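Local coordinates for iron-binding protein (Staphylococcus epidermidis, PDB 4M7O) that probably binds iron or an iron compound outside the cell as the solute-binding component of an uptake system, at residues 27-32 with 86-91; 48-53 with 62-67; 80-85 with 104-109; 121-126 with 260-265; 32-37 with 52-57. All coordinates share one frame; numbering follows the deposited sequence.

Contact 1: residues 27-32 with 86-91; sequences SLIPSN and HESQKN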
# COMPACT_ATOMS: atom_id res chain seq x y z
N SER A 27 4.11 8.50 15.09
CA SER A 27 3.92 7.97 13.73
C SER A 27 2.44 7.67 13.50
O SER A 27 1.83 6.94 14.28
CB SER A 27 4.73 6.70 13.53
OG SER A 27 4.57 6.20 12.21
N LEU A 28 1.88 8.22 12.42
CA LEU A 28 0.43 8.21 12.20
C LEU A 28 -0.09 7.27 11.12
O LEU A 28 -1.30 7.27 10.82
CB LEU A 28 -0.08 9.63 11.94
CG LEU A 28 0.02 10.55 13.17
CD1 LEU A 28 -0.72 11.89 12.93
CD2 LEU A 28 -0.52 9.84 14.39
N ILE A 29 0.79 6.48 10.52
CA ILE A 29 0.35 5.50 9.53
C ILE A 29 1.27 4.28 9.63
O ILE A 29 2.46 4.43 9.90
CB ILE A 29 0.29 6.13 8.09
CG1 ILE A 29 -0.67 5.34 7.17
CG2 ILE A 29 1.69 6.24 7.48
CD1 ILE A 29 -1.25 6.15 6.02
N PRO A 30 0.71 3.06 9.48
CA PRO A 30 1.56 1.90 9.77
C PRO A 30 2.84 1.82 8.92
O PRO A 30 3.86 1.46 9.49
CB PRO A 30 0.64 0.71 9.52
CG PRO A 30 -0.75 1.27 9.80
CD PRO A 30 -0.69 2.67 9.23
N SER A 31 2.81 2.16 7.63
CA SER A 31 4.04 2.10 6.84
C SER A 31 5.17 2.95 7.45
O SER A 31 6.32 2.49 7.54
CB SER A 31 3.80 2.48 5.37
OG SER A 31 3.11 3.71 5.27
N ASN A 32 4.84 4.16 7.88
CA ASN A 32 5.78 5.02 8.61
C ASN A 32 6.37 4.31 9.82
O ASN A 32 7.58 4.31 10.04
CB ASN A 32 5.10 6.32 9.06
CG ASN A 32 4.96 7.32 7.92
OD1 ASN A 32 5.39 7.06 6.79
ND2 ASN A 32 4.36 8.48 8.22
N HIS A 86 1.36 11.00 6.69
CA HIS A 86 1.37 10.53 5.31
C HIS A 86 0.61 11.51 4.43
O HIS A 86 -0.35 12.13 4.89
CB HIS A 86 0.69 9.17 5.26
CG HIS A 86 1.04 8.35 4.07
ND1 HIS A 86 0.17 8.12 3.03
CD2 HIS A 86 2.18 7.66 3.76
CE1 HIS A 86 0.74 7.34 2.13
NE2 HIS A 86 1.96 7.05 2.55
N GLU A 87 1.03 11.65 3.17
CA GLU A 87 0.35 12.53 2.22
C GLU A 87 -1.14 12.23 2.15
O GLU A 87 -1.95 13.13 2.04
CB GLU A 87 0.98 12.44 0.82
CG GLU A 87 0.46 13.47 -0.17
CD GLU A 87 0.97 13.25 -1.58
OE1 GLU A 87 1.83 12.36 -1.79
OE2 GLU A 87 0.52 13.98 -2.49
N SER A 88 -1.52 10.95 2.27
CA SER A 88 -2.93 10.58 2.18
C SER A 88 -3.80 11.16 3.30
O SER A 88 -5.03 11.12 3.22
CB SER A 88 -3.09 9.05 2.14
OG SER A 88 -2.56 8.45 3.32
N GLN A 89 -3.15 11.73 4.32
CA GLN A 89 -3.83 12.23 5.51
C GLN A 89 -3.89 13.75 5.59
O GLN A 89 -4.45 14.28 6.55
CB GLN A 89 -3.10 11.73 6.78
CG GLN A 89 -3.13 10.22 6.95
CD GLN A 89 -2.19 9.73 8.03
OE1 GLN A 89 -1.06 10.22 8.17
NE2 GLN A 89 -2.65 8.75 8.80
N LYS A 90 -3.32 14.44 4.61
CA LYS A 90 -3.36 15.91 4.64
C LYS A 90 -4.76 16.48 4.82
O LYS A 90 -4.96 17.44 5.58
CB LYS A 90 -2.72 16.51 3.38
CG LYS A 90 -1.20 16.40 3.33
CD LYS A 90 -0.64 17.29 2.22
CE LYS A 90 0.81 16.97 1.90
NZ LYS A 90 1.28 17.75 0.72
N ASN A 91 -5.75 15.87 4.16
CA ASN A 91 -7.12 16.41 4.18
C ASN A 91 -7.98 16.03 5.39
O ASN A 91 -9.05 16.59 5.59
CB ASN A 91 -7.84 16.05 2.88
CG ASN A 91 -7.21 16.73 1.68
OD1 ASN A 91 -6.84 17.90 1.75
ND2 ASN A 91 -7.07 15.99 0.58
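At the C-terminal ends of two neighbouring parallel strands of the N-terminal lobe, Leu28 and Ile29 of one strand-to-helix loop meet His86 and Gln89 of the next. The single direct hydrogen bond between the segments runs from Gln89 NE2 to Leu28 O, 2.8 Å long and nearly straight at 164°. The acceptor lies in the plane of the Gln89 amide, whereas NE2 stands well above the carbonyl plane of Leu28. The other end of that amide turns back on its own loop: Gln89 OE1 accepts from His86 N at 2.9 Å, which fixes the rotation of the group.

Ile29 supplies the apolar half. Its CG1 is anti to the backbone N (chi1 -158°), and CD1 beyond it packs 3.7 Å from His86 CB and against CG, while CG2 touches the same CB. The imidazole is steadied from its own side, where ND1 and Ser88 OG share a 2.8 Å hydrogen bond. Asn32 OD1 faces the ring edge more distantly, its ND2 being bound to Ala85 O. Ile29 is also the N-cap residue of helix 30-38. Loops gathered at the C-terminal edge of a parallel sheet are typical of the alpha/beta lobes of periplasmic binding proteins.

Contact 2: residues 48-53 with 62-67; sequences VSTVDD and KKQFDA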
# COMPACT_ATOMS: atom_id res chain seq x y z
N VAL A 48 1.69 5.90 18.18
CA VAL A 48 1.41 5.32 16.87
C VAL A 48 -0.07 5.48 16.63
O VAL A 48 -0.78 6.03 17.46
CB VAL A 48 1.80 3.83 16.82
CG1 VAL A 48 3.31 3.69 16.90
CG2 VAL A 48 1.15 3.08 17.98
N SER A 49 -0.56 4.99 15.50
CA SER A 49 -1.99 5.10 15.24
C SER A 49 -2.71 3.89 15.79
O SER A 49 -2.11 2.86 16.11
CB SER A 49 -2.25 5.24 13.74
OG SER A 49 -2.34 3.97 13.13
N THR A 50 -4.03 4.00 15.89
CA THR A 50 -4.84 2.93 16.44
C THR A 50 -4.88 1.70 15.55
O THR A 50 -5.37 0.65 15.96
CB THR A 50 -6.27 3.41 16.62
OG1 THR A 50 -6.65 4.13 15.44
CG2 THR A 50 -6.36 4.33 17.84
N VAL A 51 -4.39 1.83 14.31
CA VAL A 51 -4.37 0.69 13.40
C VAL A 51 -2.97 0.15 13.12
O VAL A 51 -2.79 -0.68 12.24
CB VAL A 51 -5.10 1.00 12.07
CG1 VAL A 51 -6.59 1.25 12.33
CG2 VAL A 51 -4.47 2.20 11.35
N ASP A 52 -1.97 0.60 13.87
CA ASP A 52 -0.63 0.01 13.73
C ASP A 52 -0.61 -1.44 14.22
O ASP A 52 -1.10 -1.75 15.30
CB ASP A 52 0.40 0.86 14.47
CG ASP A 52 0.90 2.02 13.63
OD1 ASP A 52 0.18 3.04 13.51
OD2 ASP A 52 1.99 1.92 13.05
N ASP A 53 -0.03 -2.33 13.40
CA ASP A 53 -0.13 -3.78 13.60
C ASP A 53 1.22 -4.49 13.46
O ASP A 53 1.30 -5.72 13.50
CB ASP A 53 -1.11 -4.39 12.58
CG ASP A 53 -0.85 -3.90 11.14
OD1 ASP A 53 0.28 -3.44 10.83
OD2 ASP A 53 -1.79 -3.95 10.32
N LYS A 62 3.13 2.73 24.13
CA LYS A 62 2.97 3.91 23.27
C LYS A 62 1.59 4.54 23.41
O LYS A 62 0.63 3.85 23.76
CB LYS A 62 3.19 3.53 21.78
CG LYS A 62 4.54 2.88 21.49
CD LYS A 62 4.83 2.86 19.99
CE LYS A 62 6.22 2.30 19.74
NZ LYS A 62 6.44 0.96 20.37
N LYS A 63 1.48 5.83 23.11
CA LYS A 63 0.18 6.48 22.94
C LYS A 63 -0.42 6.05 21.59
O LYS A 63 0.29 5.90 20.61
CB LYS A 63 0.33 8.00 22.95
CG LYS A 63 0.89 8.58 24.24
CD LYS A 63 -0.10 8.43 25.38
CE LYS A 63 0.59 8.58 26.72
NZ LYS A 63 -0.39 8.61 27.83
N GLN A 64 -1.74 5.85 21.57
CA GLN A 64 -2.44 5.51 20.33
C GLN A 64 -3.31 6.65 19.87
O GLN A 64 -4.09 7.20 20.65
CB GLN A 64 -3.32 4.29 20.56
CG GLN A 64 -2.57 2.99 20.71
CD GLN A 64 -3.52 1.82 20.75
OE1 GLN A 64 -4.32 1.63 19.82
NE2 GLN A 64 -3.46 1.05 21.83
N PHE A 65 -3.20 7.00 18.60
CA PHE A 65 -3.97 8.10 18.04
C PHE A 65 -4.86 7.61 16.90
O PHE A 65 -4.44 6.78 16.08
CB PHE A 65 -3.04 9.20 17.55
CG PHE A 65 -2.23 9.81 18.65
CD1 PHE A 65 -2.79 10.75 19.50
CD2 PHE A 65 -0.92 9.42 18.87
CE1 PHE A 65 -2.05 11.32 20.55
CE2 PHE A 65 -0.17 9.98 19.92
CZ PHE A 65 -0.74 10.93 20.76
N ASP A 66 -6.09 8.12 16.87
CA ASP A 66 -6.98 7.85 15.76
C ASP A 66 -6.69 8.90 14.71
O ASP A 66 -7.06 10.06 14.89
CB ASP A 66 -8.44 7.98 16.21
CG ASP A 66 -9.43 7.52 15.16
OD1 ASP A 66 -9.06 7.43 13.96
OD2 ASP A 66 -10.59 7.26 15.54
N ALA A 67 -6.05 8.51 13.62
CA ALA A 67 -5.64 9.46 12.58
C ALA A 67 -6.83 10.15 11.92
O ALA A 67 -6.68 11.22 11.31
CB ALA A 67 -4.79 8.77 11.54
O HOH W 1 -5.65 5.48 13.21
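Val48 and Ser49 pair with Lys63, Gln64 and Phe65 through a short parallel ladder. Val48 uses both backbone polar atoms: its N gives a hydrogen bond to Lys63 O at 2.8 Å, and its O receives Phe65 N at the same length. One step on, Thr50 N reaches Phe65 O, again at 2.8 Å but more bent (136°), with the donor above the carbonyl plane as the chain begins to turn. Two CA-H...O contacts accompany the ladder, from Gln64 CA to Val48 O and from Ser49 CA to Phe65 O.

This is the edge of the five-stranded parallel sheet, strand 63-65 being outermost and strand 45-49 next to it. Past the pairing, a type I turn from Ser49 to Asp52 leads the chain away. Asp52 OD1 holds it, accepting Ser49 N and Ser49 OG from opposite faces of the carboxylate, the hydroxyl at 2.7 Å. Ser49 OG in turn accepts from Val51 N, an ST turn.

Side-chain packing is sparse: Lys62 CD packs 3.5 Å from Val48 CG1, while Lys62 NZ goes on to Tyr37 OH. Thr50 CG2 lies against the Phe65 carbonyl group. A water completes the polar links, 2.8 Å from Thr50 OG1 and accepting from Ala67 N at 3.1 Å.

Contact 3: residues 80-85 with 104-109; sequences PDLILA and GVKVVY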
# COMPACT_ATOMS: atom_id res chain seq x y z
N PRO A 80 5.61 15.62 21.42
CA PRO A 80 6.45 15.08 20.35
C PRO A 80 7.37 16.15 19.76
O PRO A 80 7.02 17.33 19.79
CB PRO A 80 5.42 14.67 19.29
CG PRO A 80 4.33 15.70 19.45
CD PRO A 80 4.28 16.00 20.93
N ASP A 81 8.52 15.73 19.25
CA ASP A 81 9.38 16.63 18.48
C ASP A 81 9.27 16.32 16.98
O ASP A 81 9.74 17.09 16.14
CB ASP A 81 10.84 16.57 18.95
CG ASP A 81 11.36 15.14 19.06
OD1 ASP A 81 10.72 14.20 18.55
OD2 ASP A 81 12.45 14.96 19.66
N LEU A 82 8.63 15.19 16.65
CA LEU A 82 8.35 14.86 15.26
C LEU A 82 7.03 14.12 15.14
O LEU A 82 6.78 13.15 15.86
CB LEU A 82 9.47 13.99 14.67
CG LEU A 82 9.21 13.49 13.25
CD1 LEU A 82 9.23 14.65 12.27
CD2 LEU A 82 10.22 12.42 12.84
N ILE A 83 6.17 14.59 14.24
CA ILE A 83 4.98 13.82 13.89
C ILE A 83 5.09 13.41 12.44
O ILE A 83 5.03 14.25 11.53
CB ILE A 83 3.69 14.61 14.07
CG1 ILE A 83 3.53 15.08 15.51
CG2 ILE A 83 2.48 13.77 13.63
CD1 ILE A 83 2.41 16.07 15.70
N LEU A 84 5.23 12.11 12.22
CA LEU A 84 5.51 11.60 10.90
C LEU A 84 4.21 11.06 10.32
O LEU A 84 3.79 9.93 10.65
CB LEU A 84 6.59 10.52 10.99
CG LEU A 84 7.14 10.04 9.65
CD1 LEU A 84 7.72 11.20 8.88
CD2 LEU A 84 8.19 8.94 9.87
N ALA A 85 3.59 11.85 9.45
CA ALA A 85 2.31 11.48 8.87
C ALA A 85 2.48 11.13 7.39
O ALA A 85 3.60 11.01 6.90
CB ALA A 85 1.28 12.60 9.04
N GLY A 104 5.31 24.63 16.86
CA GLY A 104 6.71 24.33 16.57
C GLY A 104 7.08 22.86 16.55
O GLY A 104 8.26 22.50 16.55
N VAL A 105 6.08 21.98 16.55
CA VAL A 105 6.38 20.57 16.37
C VAL A 105 6.64 20.34 14.88
O VAL A 105 5.91 20.86 14.03
CB VAL A 105 5.22 19.68 16.86
CG1 VAL A 105 5.46 18.24 16.50
CG2 VAL A 105 5.04 19.83 18.37
N LYS A 106 7.69 19.59 14.56
CA LYS A 106 8.02 19.27 13.17
C LYS A 106 6.98 18.28 12.64
O LYS A 106 6.82 17.19 13.18
CB LYS A 106 9.43 18.68 13.10
CG LYS A 106 9.88 18.22 11.71
CD LYS A 106 10.26 19.39 10.79
CE LYS A 106 10.75 18.86 9.43
NZ LYS A 106 11.16 19.96 8.50
N VAL A 107 6.23 18.68 11.61
CA VAL A 107 5.19 17.82 11.06
C VAL A 107 5.49 17.48 9.61
O VAL A 107 5.61 18.38 8.77
CB VAL A 107 3.81 18.50 11.13
CG1 VAL A 107 2.75 17.60 10.49
CG2 VAL A 107 3.45 18.83 12.58
N VAL A 108 5.62 16.19 9.32
CA VAL A 108 6.01 15.75 7.98
C VAL A 108 5.00 14.79 7.37
O VAL A 108 4.56 13.84 8.01
CB VAL A 108 7.40 15.10 7.99
CG1 VAL A 108 7.73 14.53 6.61
CG2 VAL A 108 8.45 16.12 8.41
N TYR A 109 4.62 15.06 6.12
CA TYR A 109 3.73 14.19 5.37
C TYR A 109 4.51 13.38 4.34
O TYR A 109 4.85 13.89 3.27
CB TYR A 109 2.64 15.01 4.67
CG TYR A 109 1.75 15.75 5.63
CD1 TYR A 109 0.69 15.11 6.25
CD2 TYR A 109 1.97 17.10 5.92
CE1 TYR A 109 -0.14 15.79 7.13
CE2 TYR A 109 1.14 17.79 6.80
CZ TYR A 109 0.09 17.12 7.41
OH TYR A 109 -0.75 17.76 8.28
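Ile83 and Ala85 pair with Lys106 and Val108 in the regular part of a parallel ladder, where the axes of strands 82-85 and 106-109 run 4.7 Å apart and only 12° off parallel. Ile83 N donates to Lys106 O at 2.9 Å, Val108 N to Ile83 O at 3.0 Å, and Ala85 N to Val108 O at a short 2.6 Å. The first two are almost straight, the third more bent at its hydrogen.

On the face carrying Ile83 and Ala85 the packing is close and apolar. The Ile83 and Val105 side chains cross at about a right angle, with Ile83 CD1 3.8 Å from Val105 CG1, and Ala85 CB sits as close to Tyr109 CD1. On the other face Leu84 and Val108 lie side by side: with Leu84 CG anti to the backbone N (chi1 -171°), CD1 beyond it comes 4.0 Å from Val108 CB.

The solvent side is at Lys106 and Asp81. Leu82 CD1 packs on Lys106 CG, but the lysine then leads its amine away from the partner strand. Asp81 also turns from Val105, its carboxylate binding His23 N and Arg24 N.

The pair closes a beta-alpha-beta unit: crossover helix 94-102 packs Leu97 and Leu100 on the Ile83 face, helix 116-129 lies on the Leu84 face through Ile126 and Leu129, and strand 25-27 bonds to the far edge of strand 82-86.

Contact 4: residues 121-126 with 260-265; sequences DTFKSI and PGPRID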
# COMPACT_ATOMS: atom_id res chain seq x y z
N ASP A 121 12.06 5.54 -2.37
CA ASP A 121 12.22 6.98 -2.17
C ASP A 121 11.87 7.38 -0.75
O ASP A 121 12.62 8.12 -0.12
CB ASP A 121 11.38 7.80 -3.14
CG ASP A 121 11.97 7.85 -4.53
OD1 ASP A 121 13.14 7.43 -4.70
OD2 ASP A 121 11.27 8.33 -5.45
N THR A 122 10.74 6.91 -0.23
CA THR A 122 10.35 7.34 1.12
C THR A 122 11.28 6.78 2.19
O THR A 122 11.45 7.39 3.24
CB THR A 122 8.89 6.98 1.47
OG1 THR A 122 8.78 5.57 1.66
CG2 THR A 122 7.93 7.46 0.38
N PHE A 123 11.87 5.61 1.92
CA PHE A 123 12.83 5.05 2.87
C PHE A 123 13.95 6.06 3.04
O PHE A 123 14.30 6.42 4.16
CB PHE A 123 13.41 3.72 2.39
CG PHE A 123 12.42 2.59 2.33
CD1 PHE A 123 11.09 2.77 2.72
CD2 PHE A 123 12.81 1.33 1.88
CE1 PHE A 123 10.18 1.73 2.65
CE2 PHE A 123 11.89 0.28 1.82
CZ PHE A 123 10.57 0.48 2.21
N LYS A 124 14.50 6.51 1.92
CA LYS A 124 15.59 7.48 1.93
C LYS A 124 15.19 8.82 2.53
O LYS A 124 15.98 9.45 3.23
CB LYS A 124 16.13 7.70 0.51
CG LYS A 124 16.94 6.54 -0.04
N SER A 125 13.97 9.28 2.23
CA SER A 125 13.50 10.56 2.74
C SER A 125 13.43 10.54 4.25
O SER A 125 13.89 11.47 4.91
CB SER A 125 12.11 10.89 2.18
OG SER A 125 12.22 11.37 0.86
N ILE A 126 12.86 9.47 4.79
CA ILE A 126 12.72 9.34 6.24
C ILE A 126 14.09 9.14 6.87
O ILE A 126 14.35 9.61 7.98
CB ILE A 126 11.79 8.18 6.62
CG1 ILE A 126 10.38 8.47 6.11
CG2 ILE A 126 11.79 7.96 8.16
CD1 ILE A 126 9.45 7.28 6.22
N PRO A 260 3.11 0.72 1.50
CA PRO A 260 4.45 1.16 1.07
C PRO A 260 5.50 1.07 2.18
O PRO A 260 6.11 2.08 2.53
CB PRO A 260 4.22 2.62 0.65
CG PRO A 260 3.02 3.06 1.49
CD PRO A 260 2.15 1.84 1.56
N GLY A 261 5.71 -0.13 2.72
CA GLY A 261 6.70 -0.33 3.76
C GLY A 261 7.75 -1.37 3.40
O GLY A 261 7.86 -1.80 2.26
N PRO A 262 8.55 -1.77 4.40
CA PRO A 262 9.65 -2.71 4.18
C PRO A 262 9.19 -4.11 3.79
O PRO A 262 10.03 -4.90 3.36
CB PRO A 262 10.33 -2.76 5.55
CG PRO A 262 9.96 -1.45 6.19
CD PRO A 262 8.55 -1.24 5.77
N ARG A 263 7.90 -4.43 3.93
CA ARG A 263 7.43 -5.77 3.59
C ARG A 263 6.70 -5.85 2.24
O ARG A 263 5.91 -6.77 2.01
CB ARG A 263 6.59 -6.36 4.74
CG ARG A 263 7.34 -6.50 6.08
CD ARG A 263 6.43 -7.00 7.20
NE ARG A 263 5.34 -6.06 7.49
CZ ARG A 263 4.08 -6.40 7.71
NH1 ARG A 263 3.72 -7.68 7.70
NH2 ARG A 263 3.17 -5.47 7.96
N ILE A 264 6.97 -4.91 1.34
CA ILE A 264 6.36 -4.93 0.01
C ILE A 264 6.62 -6.20 -0.78
O ILE A 264 5.86 -6.54 -1.68
CB ILE A 264 6.84 -3.80 -0.91
CG1 ILE A 264 8.31 -3.49 -0.66
CG2 ILE A 264 5.96 -2.57 -0.79
CD1 ILE A 264 8.90 -2.56 -1.68
N ASP A 265 7.73 -6.88 -0.48
CA ASP A 265 8.04 -8.11 -1.20
C ASP A 265 6.97 -9.17 -0.93
O ASP A 265 6.61 -9.95 -1.81
CB ASP A 265 9.43 -8.65 -0.82
CG ASP A 265 9.49 -9.13 0.62
OD1 ASP A 265 9.38 -8.28 1.52
OD2 ASP A 265 9.67 -10.34 0.85
O HOH W 2 6.28 4.77 2.37
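The backbones of Phe123 and Gly261 stay well apart, 8.2 Å between CA atoms, where one turn of helix 116-129 faces the type I turn Gly261-Ile264 that leads into helix 264-275. Phe123 spans the gap. Its CG is anti to the carbonyl carbon (chi1 -67°), and the far end of the ring meets peptide groups edge on: CZ lies 3.5 Å from Gly261 O, which is in the plane of the ring, and CE1 is 4.1 Å from Pro260 O. In this arrangement the weakly positive C-H edge probably favours Gly261 O, with Pro260 O more distant. CZ also brushes Pro262, 4.4 Å from CD.

No direct hydrogen bond joins the segments. A water does so instead, donating to Thr122 OG1 and to Pro260 O, both at 2.7 Å. Thr122 OG1 is bound to Thr119 O as well, in the preceding turn of its own helix, so the bridging water meets a hydroxyl already tied to the backbone.

Around this buried contact, Ile35 of helix 30-38 touches Phe123, and Leu139, Val140 and Thr143 of helix 133-152 also pack on the ring. Pro262 rests on Glu34 and Arg38 of helix 30-38, while Ile264 reaches back to Ile116 and Tyr120 of helix 116-129.

Contact 5: residues 32-37 with 52-57; sequences NTEILY and DDYPKD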
# COMPACT_ATOMS: atom_id res chain seq x y z
N ASN A 32 4.84 4.16 7.88
CA ASN A 32 5.78 5.02 8.61
C ASN A 32 6.37 4.31 9.82
O ASN A 32 7.58 4.31 10.04
CB ASN A 32 5.10 6.32 9.06
CG ASN A 32 4.96 7.32 7.92
OD1 ASN A 32 5.39 7.06 6.79
ND2 ASN A 32 4.36 8.48 8.22
N THR A 33 5.50 3.69 10.62
CA THR A 33 5.96 3.02 11.83
C THR A 33 6.90 1.88 11.49
O THR A 33 7.92 1.71 12.15
CB THR A 33 4.79 2.49 12.64
OG1 THR A 33 3.91 3.57 12.98
CG2 THR A 33 5.29 1.82 13.93
N GLU A 34 6.58 1.11 10.45
CA GLU A 34 7.41 -0.02 10.08
C GLU A 34 8.81 0.44 9.67
O GLU A 34 9.80 -0.19 10.02
CB GLU A 34 6.75 -0.84 8.96
CG GLU A 34 5.50 -1.57 9.40
CD GLU A 34 5.04 -2.60 8.37
OE1 GLU A 34 5.91 -3.26 7.74
OE2 GLU A 34 3.81 -2.76 8.20
N ILE A 35 8.86 1.54 8.92
CA ILE A 35 10.11 2.07 8.41
C ILE A 35 10.98 2.60 9.56
O ILE A 35 12.19 2.36 9.59
CB ILE A 35 9.85 3.21 7.40
CG1 ILE A 35 9.16 2.67 6.14
CG2 ILE A 35 11.16 3.91 7.04
CD1 ILE A 35 8.63 3.76 5.23
N LEU A 36 10.36 3.32 10.48
CA LEU A 36 11.06 3.85 11.65
C LEU A 36 11.73 2.74 12.45
O LEU A 36 12.88 2.88 12.88
CB LEU A 36 10.10 4.63 12.56
CG LEU A 36 9.72 6.01 12.03
CD1 LEU A 36 8.58 6.63 12.87
CD2 LEU A 36 10.96 6.91 12.04
N TYR A 37 11.01 1.64 12.65
CA TYR A 37 11.56 0.50 13.38
C TYR A 37 12.73 -0.09 12.60
O TYR A 37 13.74 -0.44 13.20
CB TYR A 37 10.49 -0.57 13.64
CG TYR A 37 9.85 -0.50 15.01
CD1 TYR A 37 8.80 0.36 15.27
CD2 TYR A 37 10.30 -1.30 16.04
CE1 TYR A 37 8.21 0.40 16.50
CE2 TYR A 37 9.73 -1.25 17.29
CZ TYR A 37 8.68 -0.39 17.51
OH TYR A 37 8.10 -0.33 18.75
N ASP A 52 -1.97 0.60 13.87
CA ASP A 52 -0.63 0.01 13.73
C ASP A 52 -0.61 -1.44 14.22
O ASP A 52 -1.10 -1.75 15.30
CB ASP A 52 0.40 0.86 14.47
CG ASP A 52 0.90 2.02 13.63
OD1 ASP A 52 0.18 3.04 13.51
OD2 ASP A 52 1.99 1.92 13.05
N ASP A 53 -0.03 -2.33 13.40
CA ASP A 53 -0.13 -3.78 13.60
C ASP A 53 1.22 -4.49 13.46
O ASP A 53 1.30 -5.72 13.50
CB ASP A 53 -1.11 -4.39 12.58
CG ASP A 53 -0.85 -3.90 11.14
OD1 ASP A 53 0.28 -3.44 10.83
OD2 ASP A 53 -1.79 -3.95 10.32
N TYR A 54 2.27 -3.71 13.25
CA TYR A 54 3.58 -4.29 12.98
C TYR A 54 4.66 -3.32 13.44
O TYR A 54 4.58 -2.12 13.16
CB TYR A 54 3.74 -4.62 11.48
CG TYR A 54 4.88 -5.58 11.20
CD1 TYR A 54 6.17 -5.13 10.99
CD2 TYR A 54 4.65 -6.95 11.16
CE1 TYR A 54 7.22 -6.04 10.73
CE2 TYR A 54 5.68 -7.85 10.91
CZ TYR A 54 6.96 -7.39 10.70
OH TYR A 54 7.96 -8.30 10.45
N PRO A 55 5.69 -3.83 14.11
CA PRO A 55 5.88 -5.25 14.42
C PRO A 55 5.04 -5.72 15.61
O PRO A 55 4.14 -5.00 16.05
CB PRO A 55 7.36 -5.34 14.77
CG PRO A 55 7.69 -3.97 15.32
CD PRO A 55 6.88 -3.02 14.47
N LYS A 56 5.32 -6.93 16.08
CA LYS A 56 4.59 -7.51 17.20
C LYS A 56 4.65 -6.55 18.37
O LYS A 56 5.73 -6.03 18.70
CB LYS A 56 5.24 -8.83 17.60
CG LYS A 56 4.63 -9.50 18.81
CD LYS A 56 5.30 -10.87 19.04
CE LYS A 56 4.51 -11.73 20.00
NZ LYS A 56 4.12 -10.96 21.21
N ASP A 57 3.50 -6.30 18.99
CA ASP A 57 3.43 -5.48 20.20
C ASP A 57 3.86 -4.03 19.97
O ASP A 57 4.28 -3.36 20.92
CB ASP A 57 4.29 -6.09 21.32
CG ASP A 57 3.85 -7.49 21.70
OD1 ASP A 57 2.72 -7.88 21.32
OD2 ASP A 57 4.62 -8.20 22.39
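Thr33, Glu34 and Tyr37, on one side of helix 30-38, meet the loop that joins strands 45-49 and 63-65 of the parallel sheet. At the start of the loop Asp52 and Thr33 reach toward each other tip to tip, and Thr33 OG1 donates to Asp52 OD2; the exact position of that oxygen is doubtful. Thr33 OG1 is also bonded to Ser27 OG, which links the loop through the helix to strand 25-27.

Asp53 brings a second carboxylate near Glu34, OD1 lying 4.5 Å from Glu34 OE2. Arg259 NH1 forms salt bridges with both oxygens, which probably offsets the repulsion, and Arg263 adds another to OE2.

Tyr54 then crosses Glu34 at about a right angle. Its CG is anti to the backbone N (chi1 -163°), and the ring's CD1 approaches Glu34 OE1 and CD, each at 3.8 Å, with the carboxylate and ring planes 42° apart. Arg263 makes a cation-pi contact with the same tyrosine, so arginine and glutamate both meet it.

Pro55 follows a cis peptide bond and packs its ring over one face of Tyr37. The fit is a CH-pi contact: Pro55 CD stands 4.0 Å from the ring centroid, 11° off the normal, while Pro55 CG leans over the Tyr37 CD2 side at 3.8 Å.

How the contacts relate
Contacts 2 and 3 belong to the same five-stranded parallel sheet, pairing its two outermost strands with their inner neighbours, and their centres lie about 15 Å apart. Contact 1 sits between them, its centre about 11 Å from each of theirs, at the strand ends. Along the chain contact 5 and contact 2 fall within the loop that contact 1 closes; contact 3 interleaves with contact 1, and contact 4 comes last, bringing in residues from near the C-terminus. Helix 30-38 serves both contact 1 and contact 5, and its Asn32 amide binds Ala85 O, and weakly Leu84 O, of contact 3. The Arg263–Glu34 salt bridge ties contact 4 to contact 5, fastening the C-terminal helix region to the N-terminal lobe.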